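Putative Oleoyl-[acyl-carrier protein] thioesterase (Lactobacillus plantarum, PDB 2OWN) probably hydrolyses the thioester of oleoyl-[acyl-carrier protein], releasing the fatty acid, with a chain made of two HotDog-clan thioesterase domains. Local coordinates at residues 66-71 and 207-212; 153-158 and 237-242; 189-194 and 219-224. One frame throughout, in Å; residues are numbered along the deposited sequence.

Contact 1 of 3, residues 66-71 and 207-212; sequences TQYAID and VRYENE. With SO4 (sulfate ion), chain O.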
ATOM      1  N   THR B  66      16.703  14.026  -0.844  1.00 35.89           N
ATOM      2  CA  THR B  66      16.350  15.430  -0.634  1.00 36.38           C
ATOM      3  C   THR B  66      15.428  15.968  -1.735  1.00 35.74           C
ATOM      4  O   THR B  66      14.585  16.822  -1.434  1.00 34.95           O
ATOM      5  CB  THR B  66      17.612  16.331  -0.542  1.00 36.68           C
ATOM      6  OG1 THR B  66      18.385  16.232  -1.747  1.00 39.43           O
ATOM      7  CG2 THR B  66      18.477  15.923   0.645  1.00 37.37           C
ATOM      8  N   GLN B  67      15.587  15.476  -2.981  1.00 36.01           N
ATOM      9  CA  GLN B  67      14.815  15.922  -4.144  1.00 35.95           C
ATOM     10  C   GLN B  67      14.386  14.828  -5.136  1.00 35.98           C
ATOM     11  O   GLN B  67      15.084  13.823  -5.269  1.00 35.95           O
ATOM     12  CB  GLN B  67      15.672  16.892  -4.971  1.00 35.51           C
ATOM     13  CG  GLN B  67      16.401  18.005  -4.198  1.00 38.44           C
ATOM     14  CD  GLN B  67      17.125  19.010  -5.074  1.00 37.10           C
ATOM     15  OE1 GLN B  67      16.975  19.038  -6.299  1.00 41.87           O
ATOM     16  NE2 GLN B  67      17.918  19.856  -4.435  1.00 37.06           N
ATOM     17  N   TYR B  68      13.242  15.058  -5.806  1.00 34.82           N
ATOM     18  CA  TYR B  68      12.700  14.226  -6.909  1.00 34.41           C
ATOM     19  C   TYR B  68      12.094  15.131  -8.004  1.00 34.69           C
ATOM     20  O   TYR B  68      11.448  16.125  -7.683  1.00 33.30           O
ATOM     21  CB  TYR B  68      11.580  13.231  -6.542  1.00 35.48           C
ATOM     22  CG  TYR B  68      11.960  11.967  -5.833  1.00 34.23           C
ATOM     23  CD1 TYR B  68      12.706  10.967  -6.500  1.00 35.54           C
ATOM     24  CD2 TYR B  68      11.451  11.670  -4.554  1.00 35.98           C
ATOM     25  CE1 TYR B  68      13.034   9.728  -5.858  1.00 31.97           C
ATOM     26  CE2 TYR B  68      11.760  10.434  -3.896  1.00 33.84           C
ATOM     27  CZ  TYR B  68      12.554   9.468  -4.557  1.00 35.73           C
ATOM     28  OH  TYR B  68      12.870   8.275  -3.926  1.00 35.29           O
ATOM     29  N   ALA B  69      12.345  14.770  -9.264  1.00 34.70           N
ATOM     30  CA  ALA B  69      11.769  15.405 -10.466  1.00 34.59           C
ATOM     31  C   ALA B  69      11.257  14.192 -11.257  1.00 34.22           C
ATOM     32  O   ALA B  69      12.062  13.330 -11.596  1.00 33.40           O
ATOM     33  CB  ALA B  69      12.788  16.185 -11.249  1.00 34.42           C
ATOM     34  N   ILE B  70       9.947  14.116 -11.501  1.00 35.52           N
ATOM     35  CA  ILE B  70       9.293  12.980 -12.189  1.00 35.61           C
ATOM     36  C   ILE B  70       8.606  13.482 -13.458  1.00 35.53           C
ATOM     37  O   ILE B  70       7.809  14.408 -13.363  1.00 34.64           O
ATOM     38  CB  ILE B  70       8.236  12.293 -11.272  1.00 35.72           C
ATOM     39  CG1 ILE B  70       8.794  11.986  -9.863  1.00 35.45           C
ATOM     40  CG2 ILE B  70       7.675  11.014 -11.935  1.00 38.43           C
ATOM     41  CD1 ILE B  70       7.778  11.410  -8.912  1.00 35.61           C
ATOM     42  N   ASP B  71       8.951  12.896 -14.613  1.00 35.17           N
ATOM     43  CA  ASP B  71       8.380  13.205 -15.931  1.00 35.80           C
ATOM     44  C   ASP B  71       7.497  11.999 -16.240  1.00 35.01           C
ATOM     45  O   ASP B  71       8.031  10.923 -16.471  1.00 34.35           O
ATOM     46  CB  ASP B  71       9.502  13.396 -16.970  1.00 36.63           C
ATOM     47  CG  ASP B  71       8.998  13.727 -18.389  1.00 42.54           C
ATOM     48  OD1 ASP B  71       7.800  13.999 -18.615  1.00 50.44           O
ATOM     49  OD2 ASP B  71       9.849  13.743 -19.307  1.00 54.84           O
ATOM     50  N   VAL B 207       9.471  17.324  -6.057  1.00 31.30           N
ATOM     51  CA  VAL B 207       9.407  17.138  -4.594  1.00 31.00           C
ATOM     52  C   VAL B 207      10.691  17.646  -3.937  1.00 31.62           C
ATOM     53  O   VAL B 207      11.764  17.438  -4.485  1.00 31.67           O
ATOM     54  CB  VAL B 207       9.221  15.644  -4.193  1.00 31.44           C
ATOM     55  CG1 VAL B 207       8.936  15.514  -2.693  1.00 31.35           C
ATOM     56  CG2 VAL B 207       8.081  14.993  -4.962  1.00 30.49           C
ATOM     57  N   ARG B 208      10.550  18.327  -2.796  1.00 32.53           N
ATOM     58  CA  ARG B 208      11.659  18.816  -1.954  1.00 33.94           C
ATOM     59  C   ARG B 208      11.344  18.358  -0.530  1.00 33.78           C
ATOM     60  O   ARG B 208      10.274  18.707  -0.035  1.00 32.99           O
ATOM     61  CB  ARG B 208      11.784  20.340  -1.999  1.00 34.82           C
ATOM     62  CG  ARG B 208      12.303  20.927  -3.302  1.00 37.67           C
ATOM     63  CD  ARG B 208      13.775  20.671  -3.485  1.00 44.45           C
ATOM     64  NE  ARG B 208      14.304  21.294  -4.707  1.00 47.99           N
ATOM     65  CZ  ARG B 208      14.263  20.782  -5.948  1.00 47.72           C
ATOM     66  NH1 ARG B 208      13.698  19.595  -6.229  1.00 48.90           N
ATOM     67  NH2 ARG B 208      14.795  21.483  -6.956  1.00 46.38           N
ATOM     68  N   TYR B 209      12.231  17.566   0.089  1.00 33.75           N
ATOM     69  CA  TYR B 209      12.069  17.084   1.472  1.00 34.60           C
ATOM     70  C   TYR B 209      12.935  17.982   2.335  1.00 34.47           C
ATOM     71  O   TYR B 209      14.153  17.992   2.155  1.00 34.92           O
ATOM     72  CB  TYR B 209      12.483  15.625   1.626  1.00 35.31           C
ATOM     73  CG  TYR B 209      11.721  14.683   0.726  1.00 36.60           C
ATOM     74  CD1 TYR B 209      10.445  14.187   1.088  1.00 37.12           C
ATOM     75  CD2 TYR B 209      12.277  14.264  -0.501  1.00 35.50           C
ATOM     76  CE1 TYR B 209       9.733  13.285   0.225  1.00 37.07           C
ATOM     77  CE2 TYR B 209      11.594  13.373  -1.359  1.00 38.47           C
ATOM     78  CZ  TYR B 209      10.324  12.889  -1.001  1.00 37.94           C
ATOM     79  OH  TYR B 209       9.680  12.029  -1.850  1.00 38.62           O
ATOM     80  N   GLU B 210      12.310  18.759   3.227  1.00 35.81           N
ATOM     81  CA  GLU B 210      13.013  19.685   4.134  1.00 36.43           C
ATOM     82  C   GLU B 210      13.294  19.039   5.496  1.00 37.31           C
ATOM     83  O   GLU B 210      14.430  19.103   5.980  1.00 38.25           O
ATOM     84  CB  GLU B 210      12.248  20.998   4.346  1.00 37.22           C
ATOM     85  CG  GLU B 210      12.045  21.917   3.108  1.00 39.86           C
ATOM     86  CD  GLU B 210      10.949  21.504   2.126  1.00 42.02           C
ATOM     87  OE1 GLU B 210      10.219  20.527   2.373  1.00 49.95           O
ATOM     88  OE2 GLU B 210      10.787  22.204   1.101  1.00 44.10           O
ATOM     89  N   ASN B 211      12.252  18.451   6.098  1.00 36.64           N
ATOM     90  CA  ASN B 211      12.293  17.787   7.414  1.00 37.01           C
ATOM     91  C   ASN B 211      11.526  16.460   7.413  1.00 37.09           C
ATOM     92  O   ASN B 211      10.426  16.395   6.859  1.00 36.50           O
ATOM     93  CB  ASN B 211      11.689  18.712   8.480  1.00 36.99           C
ATOM     94  CG  ASN B 211      12.555  19.936   8.767  1.00 38.29           C
ATOM     95  OD1 ASN B 211      13.725  19.810   9.135  1.00 39.33           O
ATOM     96  ND2 ASN B 211      11.961  21.121   8.670  1.00 36.76           N
ATOM     97  N   GLU B 212      12.102  15.427   8.039  1.00 37.77           N
ATOM     98  CA  GLU B 212      11.466  14.100   8.141  1.00 38.97           C
ATOM     99  C   GLU B 212      10.330  14.135   9.170  1.00 38.84           C
ATOM    100  O   GLU B 212      10.424  14.844  10.181  1.00 40.17           O
ATOM    101  CB  GLU B 212      12.467  13.005   8.523  1.00 39.76           C
ATOM    102  CG  GLU B 212      13.575  12.784   7.500  1.00 44.21           C
TER
HETATM  103  S   SO4 O 262      18.125  23.415  -4.942  1.00 72.84           S
HETATM  104  O1  SO4 O 262      17.246  23.602  -6.082  1.00 70.34           O
HETATM  105  O2  SO4 O 262      17.308  23.170  -3.756  1.00 73.56           O
HETATM  106  O3  SO4 O 262      18.993  22.271  -5.203  1.00 72.62           O
HETATM  107  O4  SO4 O 262      18.958  24.595  -4.741  1.00 71.46           O
HETATM  108  O   HOH W   1      15.327  19.593   0.032  1.00 48.45           O
HETATM  109  O   HOH W   2      12.386  18.355  -9.048  1.00 47.53           O
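Two antiparallel strands meet here with a packed face and a polar one. On the packed face the buried Y68 and V207 form a hydrogen-bonded pair, CB atoms 4.1 Å apart. V207 N bonds to Y68 O in the carbonyl plane, while Y68 N reaches V207 O from above its plane. Straightest is Y209 N to T66 O, 2.9 Å and 177°, the donor above the carbonyl plane. Y209 sets its OH at the edge of the Y68 ring, 3.3 Å from CD2, and V207 CG1 lies over one face of the Y209 ring, toward its rim. This pairing joins strand 61-72 of the N-terminal HotDog domain to strand 200-209 of the C-terminal one; T66 and Q67 make a classic beta bulge opposite I116. The other face is looser: Q67 and R208 are partly exposed and meet a sulfate and a water. The extended Q67 lays its amide over the R208 guanidinium, planes 20° apart and OE1 3.2 Å from CZ, a stack, not a hydrogen bond. An alanine at R208 would remove that guanidinium and would probably leave the Q67 amide less firmly placed. The sulfate, probably from the crystallisation liquor, accepts a 2.8 Å bond from Q67 NE2 at O3 and a weak one from R208 NH2.

Contact 2 of 3, residues 153-158 and 237-242; sequences ISFEAT and SHLIEV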
ATOM      1  N   ILE B 153       6.986  25.178  -6.786  1.00 35.98           N
ATOM      2  CA  ILE B 153       6.507  26.546  -6.537  1.00 36.67           C
ATOM      3  C   ILE B 153       6.620  26.781  -5.025  1.00 37.45           C
ATOM      4  O   ILE B 153       6.363  25.858  -4.229  1.00 36.80           O
ATOM      5  CB  ILE B 153       5.030  26.765  -7.011  1.00 36.66           C
ATOM      6  CG1 ILE B 153       4.911  26.616  -8.535  1.00 36.96           C
ATOM      7  CG2 ILE B 153       4.493  28.151  -6.593  1.00 37.97           C
ATOM      8  CD1 ILE B 153       3.474  26.703  -9.060  1.00 35.91           C
ATOM      9  N   SER B 154       7.065  27.984  -4.641  1.00 38.86           N
ATOM     10  CA  SER B 154       7.194  28.354  -3.225  1.00 40.09           C
ATOM     11  C   SER B 154       5.740  28.490  -2.755  1.00 38.92           C
ATOM     12  O   SER B 154       5.013  29.360  -3.255  1.00 39.16           O
ATOM     13  CB  SER B 154       7.997  29.640  -3.023  1.00 40.82           C
ATOM     14  OG  SER B 154       8.218  29.867  -1.644  1.00 47.15           O
ATOM     15  N   PHE B 155       5.310  27.569  -1.882  1.00 37.33           N
ATOM     16  CA  PHE B 155       3.926  27.538  -1.394  1.00 36.53           C
ATOM     17  C   PHE B 155       3.520  28.821  -0.630  1.00 37.34           C
ATOM     18  O   PHE B 155       4.221  29.233   0.300  1.00 37.62           O
ATOM     19  CB  PHE B 155       3.633  26.299  -0.519  1.00 35.55           C
ATOM     20  CG  PHE B 155       2.173  26.143  -0.189  1.00 33.03           C
ATOM     21  CD1 PHE B 155       1.317  25.486  -1.091  1.00 32.50           C
ATOM     22  CD2 PHE B 155       1.632  26.689   0.996  1.00 34.23           C
ATOM     23  CE1 PHE B 155      -0.062  25.357  -0.817  1.00 32.76           C
ATOM     24  CE2 PHE B 155       0.250  26.574   1.279  1.00 34.31           C
ATOM     25  CZ  PHE B 155      -0.592  25.912   0.360  1.00 34.49           C
ATOM     26  N   GLU B 156       2.408  29.419  -1.074  1.00 36.63           N
ATOM     27  CA  GLU B 156       1.796  30.601  -0.477  1.00 38.26           C
ATOM     28  C   GLU B 156       0.316  30.283  -0.256  1.00 36.18           C
ATOM     29  O   GLU B 156      -0.397  29.995  -1.225  1.00 33.18           O
ATOM     30  CB  GLU B 156       1.970  31.833  -1.364  1.00 37.88           C
ATOM     31  CG  GLU B 156       3.435  32.276  -1.477  1.00 43.75           C
ATOM     32  CD  GLU B 156       3.676  33.509  -2.361  1.00 43.45           C
ATOM     33  OE1 GLU B 156       2.796  33.900  -3.172  1.00 53.01           O
ATOM     34  OE2 GLU B 156       4.787  34.069  -2.254  1.00 53.33           O
ATOM     35  N   ALA B 157      -0.116  30.296   1.009  1.00 36.42           N
ATOM     36  CA  ALA B 157      -1.510  30.039   1.375  1.00 36.56           C
ATOM     37  C   ALA B 157      -2.384  31.233   0.971  1.00 36.89           C
ATOM     38  O   ALA B 157      -1.931  32.387   1.024  1.00 37.77           O
ATOM     39  CB  ALA B 157      -1.657  29.773   2.877  1.00 36.74           C
ATOM     40  N   THR B 158      -3.594  30.928   0.502  1.00 36.62           N
ATOM     41  CA  THR B 158      -4.611  31.920   0.110  1.00 38.05           C
ATOM     42  C   THR B 158      -5.950  31.515   0.739  1.00 37.35           C
ATOM     43  O   THR B 158      -6.044  30.456   1.385  1.00 36.53           O
ATOM     44  CB  THR B 158      -4.764  32.042  -1.440  1.00 37.75           C
ATOM     45  OG1 THR B 158      -5.324  30.842  -1.992  1.00 38.95           O
ATOM     46  CG2 THR B 158      -3.421  32.328  -2.103  1.00 39.56           C
ATOM     47  N   SER B 237       0.001  23.135  -6.265  1.00 29.41           N
ATOM     48  CA  SER B 237       1.119  23.511  -5.392  1.00 29.64           C
ATOM     49  C   SER B 237       0.745  22.948  -4.033  1.00 28.39           C
ATOM     50  O   SER B 237      -0.309  23.303  -3.515  1.00 29.27           O
ATOM     51  CB  SER B 237       1.270  25.029  -5.339  1.00 30.22           C
ATOM     52  OG  SER B 237       2.297  25.428  -4.450  1.00 31.28           O
ATOM     53  N   HIS B 238       1.610  22.112  -3.460  1.00 29.33           N
ATOM     54  CA  HIS B 238       1.390  21.436  -2.179  1.00 28.98           C
ATOM     55  C   HIS B 238       2.470  21.724  -1.142  1.00 30.11           C
ATOM     56  O   HIS B 238       3.625  21.987  -1.502  1.00 28.13           O
ATOM     57  CB  HIS B 238       1.377  19.917  -2.374  1.00 29.65           C
ATOM     58  CG  HIS B 238       0.380  19.414  -3.367  1.00 29.10           C
ATOM     59  ND1 HIS B 238      -0.763  18.741  -2.993  1.00 32.20           N
ATOM     60  CD2 HIS B 238       0.365  19.463  -4.721  1.00 33.51           C
ATOM     61  CE1 HIS B 238      -1.447  18.411  -4.074  1.00 33.69           C
ATOM     62  NE2 HIS B 238      -0.786  18.839  -5.133  1.00 30.40           N
ATOM     63  N   LEU B 239       2.072  21.636   0.135  1.00 31.94           N
ATOM     64  CA  LEU B 239       2.947  21.808   1.306  1.00 31.87           C
ATOM     65  C   LEU B 239       2.500  20.865   2.435  1.00 32.48           C
ATOM     66  O   LEU B 239       1.314  20.857   2.775  1.00 32.98           O
ATOM     67  CB  LEU B 239       2.944  23.257   1.822  1.00 32.60           C
ATOM     68  CG  LEU B 239       3.740  23.613   3.107  1.00 32.07           C
ATOM     69  CD1 LEU B 239       5.219  23.254   2.987  1.00 30.89           C
ATOM     70  CD2 LEU B 239       3.584  25.080   3.465  1.00 33.16           C
ATOM     71  N   ILE B 240       3.438  20.075   2.968  1.00 32.83           N
ATOM     72  CA  ILE B 240       3.220  19.195   4.122  1.00 33.47           C
ATOM     73  C   ILE B 240       4.060  19.836   5.239  1.00 34.77           C
ATOM     74  O   ILE B 240       5.262  20.080   5.039  1.00 33.38           O
ATOM     75  CB  ILE B 240       3.663  17.734   3.905  1.00 33.52           C
ATOM     76  CG1 ILE B 240       2.991  17.097   2.679  1.00 34.61           C
ATOM     77  CG2 ILE B 240       3.372  16.878   5.158  1.00 35.01           C
ATOM     78  CD1 ILE B 240       1.475  16.974   2.754  1.00 35.86           C
ATOM     79  N   GLU B 241       3.422  20.125   6.377  1.00 36.37           N
ATOM     80  CA  GLU B 241       4.074  20.697   7.563  1.00 39.53           C
ATOM     81  C   GLU B 241       3.640  19.988   8.857  1.00 41.09           C
ATOM     82  O   GLU B 241       2.579  19.364   8.885  1.00 39.06           O
ATOM     83  CB  GLU B 241       3.802  22.207   7.658  1.00 39.69           C
ATOM     84  CG  GLU B 241       2.330  22.605   7.765  1.00 40.90           C
ATOM     85  CD  GLU B 241       2.087  24.103   7.835  1.00 43.47           C
ATOM     86  OE1 GLU B 241       3.033  24.924   7.748  1.00 54.13           O
ATOM     87  OE2 GLU B 241       0.906  24.465   7.994  1.00 50.13           O
ATOM     88  N   VAL B 242       4.473  20.101   9.899  1.00 43.75           N
ATOM     89  CA  VAL B 242       4.230  19.524  11.242  1.00 46.81           C
ATOM     90  C   VAL B 242       4.415  20.640  12.296  1.00 48.80           C
ATOM     91  O   VAL B 242       5.521  20.830  12.816  1.00 50.56           O
ATOM     92  CB  VAL B 242       5.117  18.277  11.511  1.00 46.51           C
ATOM     93  CG1 VAL B 242       4.871  17.705  12.907  1.00 48.23           C
ATOM     94  CG2 VAL B 242       4.834  17.202  10.480  1.00 45.18           C
TER
HETATM   95  O   HOH W   3       4.523  23.904  -4.462  1.00 30.84           O
HETATM   96  O   HOH W   4       1.140  27.771  -3.699  1.00 25.40           O
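In the C-terminal HotDog domain a linker without regular structure runs over the face of the antiparallel sheet, and the contact between 153-158 and strand 233-241 is where it settles on that face. F155 carries most of it. Its CG stands anti to the backbone N (chi1 -171°), which sends the ring toward the strand. L239 comes over one face of the ring: its CB lies 3.9 Å from the centroid of the F155 ring, 24° off the normal, a CH-pi contact displaced toward the rim. The CD2 branch of the same leucine reaches F155 CD2 at 3.5 Å, so one side chain touches both the face and a rim carbon of the ring. The S237 carbonyl comes to the ring edge instead, its O 3.4 Å from F155 CE1.

Polar joining is left to water. S237 OG, itself 3.5 Å from F155 CD1, binds two waters: one donates a 2.7 Å bond to I153 O, and the other accepts a weak bond from E156 N. The serine hydroxyl thus reaches the linker backbone on both sides of F155 through two bound waters, whereas I153 meets it directly with aliphatic carbon alone, CB at 4.0 Å.

Around the contact, E249 of strand 246-256 receives a bond from F155 N, and N224 of strand 218-227 packs on the ring. On the other side of strand 233-241, H238 and I240 lie against L188 of helix 184-191.

Contact 3 of 3, residues 189-194 and 219-224; sequences VDTLPA and VTAHAN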
ATOM      1  N   VAL B 189      -1.784  13.771  -2.616  1.00 33.65           N
ATOM      2  CA  VAL B 189      -2.826  13.469  -3.622  1.00 33.62           C
ATOM      3  C   VAL B 189      -4.228  13.498  -2.998  1.00 33.46           C
ATOM      4  O   VAL B 189      -5.129  14.079  -3.606  1.00 33.13           O
ATOM      5  CB  VAL B 189      -2.540  12.147  -4.401  1.00 33.64           C
ATOM      6  CG1 VAL B 189      -3.641  11.854  -5.421  1.00 34.62           C
ATOM      7  CG2 VAL B 189      -1.179  12.256  -5.102  1.00 31.22           C
ATOM      8  N   ASP B 190      -4.396  12.887  -1.811  1.00 35.08           N
ATOM      9  CA  ASP B 190      -5.700  12.881  -1.097  1.00 33.63           C
ATOM     10  C   ASP B 190      -6.179  14.295  -0.671  1.00 33.13           C
ATOM     11  O   ASP B 190      -7.380  14.460  -0.432  1.00 34.63           O
ATOM     12  CB  ASP B 190      -5.714  11.936   0.112  1.00 33.54           C
ATOM     13  CG  ASP B 190      -7.089  11.818   0.740  1.00 36.10           C
ATOM     14  OD1 ASP B 190      -8.019  11.378   0.024  1.00 35.60           O
ATOM     15  OD2 ASP B 190      -7.238  12.266   1.895  1.00 32.79           O
ATOM     16  N   THR B 191      -5.271  15.286  -0.539  1.00 33.05           N
ATOM     17  CA  THR B 191      -5.658  16.701  -0.240  1.00 33.04           C
ATOM     18  C   THR B 191      -6.640  17.226  -1.312  1.00 34.22           C
ATOM     19  O   THR B 191      -7.584  17.947  -0.973  1.00 36.93           O
ATOM     20  CB  THR B 191      -4.444  17.664  -0.150  1.00 33.28           C
ATOM     21  OG1 THR B 191      -3.500  17.167   0.802  1.00 27.73           O
ATOM     22  CG2 THR B 191      -4.874  19.099   0.264  1.00 31.99           C
ATOM     23  N   LEU B 192      -6.415  16.822  -2.575  1.00 33.33           N
ATOM     24  CA  LEU B 192      -7.261  17.186  -3.713  1.00 33.27           C
ATOM     25  C   LEU B 192      -8.534  16.314  -3.688  1.00 34.08           C
ATOM     26  O   LEU B 192      -8.445  15.130  -3.323  1.00 34.46           O
ATOM     27  CB  LEU B 192      -6.526  16.974  -5.037  1.00 31.91           C
ATOM     28  CG  LEU B 192      -5.227  17.763  -5.247  1.00 32.17           C
ATOM     29  CD1 LEU B 192      -4.478  17.248  -6.477  1.00 30.17           C
ATOM     30  CD2 LEU B 192      -5.496  19.262  -5.342  1.00 31.41           C
ATOM     31  N   PRO B 193      -9.699  16.870  -4.107  1.00 35.67           N
ATOM     32  CA  PRO B 193     -10.936  16.083  -4.076  1.00 36.03           C
ATOM     33  C   PRO B 193     -11.019  15.064  -5.230  1.00 36.37           C
ATOM     34  O   PRO B 193     -10.347  15.245  -6.265  1.00 35.74           O
ATOM     35  CB  PRO B 193     -12.016  17.155  -4.207  1.00 36.43           C
ATOM     36  CG  PRO B 193     -11.393  18.178  -5.059  1.00 37.35           C
ATOM     37  CD  PRO B 193      -9.948  18.211  -4.683  1.00 35.60           C
ATOM     38  N   ALA B 194     -11.819  14.008  -5.031  1.00 36.12           N
ATOM     39  CA  ALA B 194     -12.061  12.951  -6.047  1.00 37.31           C
ATOM     40  C   ALA B 194     -12.567  13.518  -7.395  1.00 37.58           C
ATOM     41  O   ALA B 194     -12.189  12.983  -8.438  1.00 40.15           O
ATOM     42  CB  ALA B 194     -13.018  11.854  -5.519  1.00 37.16           C
ATOM     43  N   VAL B 219       0.530  15.680  10.695  1.00 40.88           N
ATOM     44  CA  VAL B 219       0.974  16.542   9.586  1.00 40.20           C
ATOM     45  C   VAL B 219      -0.250  17.321   9.055  1.00 38.18           C
ATOM     46  O   VAL B 219      -1.385  16.828   9.133  1.00 38.10           O
ATOM     47  CB  VAL B 219       1.707  15.771   8.429  1.00 40.55           C
ATOM     48  CG1 VAL B 219       2.813  14.893   8.997  1.00 43.11           C
ATOM     49  CG2 VAL B 219       0.781  14.921   7.606  1.00 41.68           C
ATOM     50  N   THR B 220       0.001  18.530   8.549  1.00 35.84           N
ATOM     51  CA  THR B 220      -1.010  19.415   7.960  1.00 34.27           C
ATOM     52  C   THR B 220      -0.627  19.531   6.481  1.00 33.11           C
ATOM     53  O   THR B 220       0.458  20.034   6.171  1.00 32.35           O
ATOM     54  CB  THR B 220      -1.033  20.790   8.651  1.00 34.49           C
ATOM     55  OG1 THR B 220      -1.219  20.609  10.060  1.00 34.00           O
ATOM     56  CG2 THR B 220      -2.162  21.664   8.106  1.00 33.68           C
ATOM     57  N   ALA B 221      -1.501  19.021   5.599  1.00 31.45           N
ATOM     58  CA  ALA B 221      -1.302  19.016   4.146  1.00 32.37           C
ATOM     59  C   ALA B 221      -2.096  20.157   3.546  1.00 32.68           C
ATOM     60  O   ALA B 221      -3.286  20.274   3.834  1.00 34.21           O
ATOM     61  CB  ALA B 221      -1.750  17.697   3.535  1.00 29.70           C
ATOM     62  N   HIS B 222      -1.441  20.982   2.727  1.00 32.13           N
ATOM     63  CA  HIS B 222      -2.061  22.130   2.053  1.00 32.12           C
ATOM     64  C   HIS B 222      -1.965  21.946   0.539  1.00 31.44           C
ATOM     65  O   HIS B 222      -1.023  21.312   0.070  1.00 30.28           O
ATOM     66  CB  HIS B 222      -1.395  23.440   2.447  1.00 32.55           C
ATOM     67  CG  HIS B 222      -1.357  23.698   3.916  1.00 33.81           C
ATOM     68  ND1 HIS B 222      -2.428  24.221   4.605  1.00 34.11           N
ATOM     69  CD2 HIS B 222      -0.361  23.549   4.822  1.00 34.78           C
ATOM     70  CE1 HIS B 222      -2.105  24.356   5.878  1.00 36.34           C
ATOM     71  NE2 HIS B 222      -0.855  23.960   6.034  1.00 33.42           N
ATOM     72  N   ALA B 223      -2.940  22.483  -0.205  1.00 31.07           N
ATOM     73  CA  ALA B 223      -2.971  22.421  -1.683  1.00 30.49           C
ATOM     74  C   ALA B 223      -3.723  23.595  -2.333  1.00 31.85           C
ATOM     75  O   ALA B 223      -4.780  24.000  -1.830  1.00 31.18           O
ATOM     76  CB  ALA B 223      -3.551  21.090  -2.178  1.00 29.71           C
ATOM     77  N   ASN B 224      -3.129  24.145  -3.400  1.00 32.50           N
ATOM     78  CA  ASN B 224      -3.678  25.222  -4.232  1.00 32.43           C
ATOM     79  C   ASN B 224      -3.797  24.692  -5.644  1.00 32.50           C
ATOM     80  O   ASN B 224      -2.794  24.224  -6.180  1.00 32.85           O
ATOM     81  CB  ASN B 224      -2.756  26.460  -4.273  1.00 33.02           C
ATOM     82  CG  ASN B 224      -2.708  27.224  -2.964  1.00 31.10           C
ATOM     83  OD1 ASN B 224      -3.715  27.368  -2.280  1.00 34.73           O
ATOM     84  ND2 ASN B 224      -1.545  27.786  -2.649  1.00 32.27           N
TER
HETATM   85  O   HOH W   5      -1.140  18.550  -0.106  1.00 20.64           O
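Along strand 218-227, A221 is the first residue to touch the end of helix 184-191. Its CB points toward that end and lies 3.3 Å from T191 OG1, a methyl set against a hydroxyl. The hydroxyl is hydrogen-bonded to W187 O, one turn back in the helix, and also accepts from a water at 2.9 Å.

H222 follows with its side chain leaving the backbone away from the helix, the imidazole held by E241 at NE2 and by T163 at ND1. Its backbone does the work here, since H222 O takes a 2.8 Å bond from the same water and is thereby linked to T191 OG1.

A223 turns its methyl back toward the helix. T191 CG2, anti to the backbone N while OG1 sits beside it (chi1 -55°), meets A223 CB at 3.4 Å, tighter than usual for two carbons. The CD2 branch of L192 approaches the same methyl, its distance to A223 CB being 4.1 Å.

The segment 189-194 also meets the second subunit: D190 OD1 is bonded to F170 N of that subunit, and A194 N to its Y215 OH. With alanines at the two touching positions, the helix end can sit close to the sheet as in HotDog domains, where a helix packs against a curved sheet. The threonine divides its branches accordingly, methyl to methyl on A223 and hydroxyl to W187 and water, so the polar link to the strand is a single water bridge.

From the N terminus, the chain first lays down 66-71, which meets 207-212 after 135 intervening residues; contact 1 closes that loop and so ties the two HotDog domains together. Within it the chain passes 153-158 and 189-194, whose partners come only later, so contact 1 crosses both contact 2 and contact 3. Contact 3 closes a short loop of 24 intervening residues, from helix 184-191 to strand 218-227, nested inside that of contact 2, which ties the loop before strand 162-167 to strand 233-241. Contacts 2 and 3 lie on neighbouring strands and touch. Contact 1 stays apart, its centre about 14 Å from that of contact 2 and about 17 Å from that of contact 3.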